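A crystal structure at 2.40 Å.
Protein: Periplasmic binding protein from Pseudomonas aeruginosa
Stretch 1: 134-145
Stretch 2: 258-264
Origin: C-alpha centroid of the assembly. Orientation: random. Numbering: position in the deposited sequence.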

# COMPACT_ATOMS: atom_id res chain seq x y z
N ALA A 134 -36.96 9.39 11.24
CA ALA A 134 -36.80 8.62 12.46
C ALA A 134 -35.67 9.18 13.32
O ALA A 134 -35.76 9.18 14.55
N ALA A 135 -34.61 9.65 12.68
CA ALA A 135 -33.46 10.20 13.38
C ALA A 135 -33.78 11.52 14.07
O ALA A 135 -33.20 11.84 15.10
N GLN A 136 -34.70 12.29 13.50
CA GLN A 136 -35.06 13.57 14.07
C GLN A 136 -35.96 13.46 15.31
O GLN A 136 -36.35 14.47 15.90
N LYS A 137 -36.28 12.23 15.69
CA LYS A 137 -37.11 12.02 16.87
C LYS A 137 -36.28 12.22 18.13
O LYS A 137 -36.81 12.61 19.16
N SER A 138 -34.98 11.96 18.03
CA SER A 138 -34.10 12.13 19.18
C SER A 138 -33.12 13.31 19.00
O SER A 138 -32.38 13.65 19.93
N GLN A 139 -33.12 13.93 17.82
CA GLN A 139 -32.23 15.06 17.55
C GLN A 139 -32.77 15.96 16.45
O GLN A 139 -33.18 15.49 15.39
N PRO A 140 -32.76 17.28 16.68
CA PRO A 140 -33.26 18.24 15.68
C PRO A 140 -32.25 18.45 14.55
O PRO A 140 -31.05 18.26 14.73
N ALA A 141 -32.75 18.85 13.38
CA ALA A 141 -31.90 19.09 12.22
C ALA A 141 -30.83 20.14 12.52
O ALA A 141 -31.14 21.24 12.99
N PRO A 142 -29.56 19.84 12.24
CA PRO A 142 -28.48 20.80 12.50
C PRO A 142 -28.30 21.87 11.42
O PRO A 142 -28.51 21.61 10.23
N GLY A 143 -27.91 23.07 11.85
CA GLY A 143 -27.65 24.15 10.90
C GLY A 143 -26.26 23.91 10.33
O GLY A 143 -25.30 23.77 11.09
N VAL A 144 -26.14 23.88 9.01
CA VAL A 144 -24.85 23.60 8.38
C VAL A 144 -24.53 24.52 7.21
O VAL A 144 -25.42 25.16 6.64
N LEU A 145 -23.25 24.59 6.86
CA LEU A 145 -22.80 25.39 5.72
C LEU A 145 -22.00 24.47 4.80
O LEU A 145 -21.28 23.59 5.27
N ALA A 258 -23.18 11.54 9.61
CA ALA A 258 -22.35 12.53 10.31
C ALA A 258 -23.23 13.60 10.96
O ALA A 258 -22.88 14.14 12.01
N PHE A 259 -24.37 13.90 10.33
CA PHE A 259 -25.31 14.90 10.84
C PHE A 259 -26.15 14.41 12.03
O PHE A 259 -26.58 15.20 12.86
N TYR A 260 -26.39 13.10 12.09
CA TYR A 260 -27.15 12.49 13.18
C TYR A 260 -26.32 11.33 13.71
O TYR A 260 -26.66 10.17 13.50
N PRO A 261 -25.22 11.63 14.41
CA PRO A 261 -24.31 10.62 14.97
C PRO A 261 -24.93 9.62 15.94
O PRO A 261 -24.36 8.55 16.16
N SER A 262 -26.08 9.95 16.50
CA SER A 262 -26.76 9.07 17.45
C SER A 262 -27.79 8.17 16.79
O SER A 262 -28.72 7.70 17.44
N ALA A 263 -27.64 7.94 15.49
CA ALA A 263 -28.56 7.07 14.77
C ALA A 263 -27.72 6.03 14.06
O ALA A 263 -26.61 6.32 13.62
N LYS A 264 -28.23 4.80 13.98
CA LYS A 264 -27.49 3.75 13.28
C LYS A 264 -27.48 4.19 11.82
O LYS A 264 -28.53 4.37 11.21

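Y260 is the centre of this contact and has the largest area covered by the other stretch. Its CA-to-CB bond points sideways, but with chi1 m the ring end reaches stretch 1.

Apolar contacts come first. A135 points toward stretch 2. Its CB lies 3.8 Å from CD2 of Y260 and 4.1 Å from CB of A263. P142 also points in: its CD is 4.0 Å from CZ of Y260, and its CG is 4.1 Å from CB of F259. V144, chi1 t, places CG2 over one face of the F259 ring, 4.1 Å from CE2. F259 itself is an m rotamer.

Two direct hydrogen bonds involve glutamine amides. Q136 (chi1 m, chi2 t) starts sideways, but its extended chain brings NE2 to OH of Y260 at 3.0 Å. Q139 (chi1 t, chi2 t) points toward stretch 2 and donates from NE2 to the backbone O of F259 at 2.8 Å.

Two waters bridge the stretches at S262. The O of water 2 lies 2.6 Å from OE1 of Q139, to which it donates, and 2.8 Å from N of S262, from which it accepts, so both ends of the Q139 amide are used. Water 1 donates to O of S262 at 3.0 Å and is hydrogen-bonded to OG of S138, chi1 p, at 3.2 Å.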

# COMPACT_ATOMS: atom_id res chain seq x y z
CB ALA A 134 -36.51 7.16 12.12
CB ALA A 135 -32.30 10.39 12.42
CB GLN A 136 -35.73 14.44 13.02
CG GLN A 136 -34.82 14.76 11.85
CD GLN A 136 -35.47 15.65 10.83
OE1 GLN A 136 -36.67 15.54 10.58
NE2 GLN A 136 -34.68 16.53 10.21
CB LYS A 137 -37.72 10.61 16.85
CG LYS A 137 -39.00 10.51 16.04
CD LYS A 137 -40.07 11.42 16.62
CE LYS A 137 -41.39 11.25 15.90
NZ LYS A 137 -42.48 11.97 16.61
CB SER A 138 -33.31 10.84 19.43
OG SER A 138 -32.28 10.67 18.47
CB GLN A 139 -30.84 14.56 17.14
CG GLN A 139 -29.85 15.69 16.86
CD GLN A 139 -28.60 15.24 16.13
OE1 GLN A 139 -27.81 14.46 16.65
NE2 GLN A 139 -28.42 15.73 14.91
CB PRO A 140 -33.49 19.49 16.51
CG PRO A 140 -32.35 19.43 17.49
CD PRO A 140 -32.35 17.97 17.92
CB ALA A 141 -32.75 19.52 11.05
CB PRO A 142 -27.26 19.89 12.60
CG PRO A 142 -27.55 18.87 11.52
CD PRO A 142 -29.02 18.54 11.79
CB VAL A 144 -24.83 22.13 7.87
CG1 VAL A 144 -23.52 21.81 7.16
CG2 VAL A 144 -25.05 21.18 9.04
CB LEU A 145 -21.92 26.55 6.17
CG LEU A 145 -22.61 27.70 6.92
CD1 LEU A 145 -21.57 28.64 7.49
CD2 LEU A 145 -23.54 28.44 5.97
CB ALA A 258 -21.38 13.18 9.34
CB PHE A 259 -26.23 15.38 9.71
CG PHE A 259 -25.54 16.19 8.64
CD1 PHE A 259 -26.16 16.44 7.43
CD2 PHE A 259 -24.27 16.73 8.86
CE1 PHE A 259 -25.54 17.20 6.44
CE2 PHE A 259 -23.63 17.49 7.88
CZ PHE A 259 -24.27 17.73 6.67
CB TYR A 260 -28.49 11.95 12.69
CG TYR A 260 -29.41 13.00 12.13
CD1 TYR A 260 -29.30 13.41 10.81
CD2 TYR A 260 -30.33 13.65 12.96
CE1 TYR A 260 -30.09 14.45 10.31
CE2 TYR A 260 -31.12 14.68 12.48
CZ TYR A 260 -31.00 15.08 11.16
OH TYR A 260 -31.79 16.09 10.67
CB PRO A 261 -23.22 11.46 15.62
CG PRO A 261 -23.93 12.70 16.03
CD PRO A 261 -24.82 12.99 14.84
CB SER A 262 -27.46 9.88 18.54
OG SER A 262 -26.51 10.59 19.30
CB ALA A 263 -29.37 7.87 13.77
CB LYS A 264 -28.20 2.40 13.41
CG LYS A 264 -27.35 1.21 12.96
CD LYS A 264 -28.18 0.01 12.53
CE LYS A 264 -29.08 -0.51 13.65
NZ LYS A 264 -29.88 -1.69 13.20
O HOH W 1 -31.62 8.10 16.72
O HOH W 2 -28.02 11.93 16.34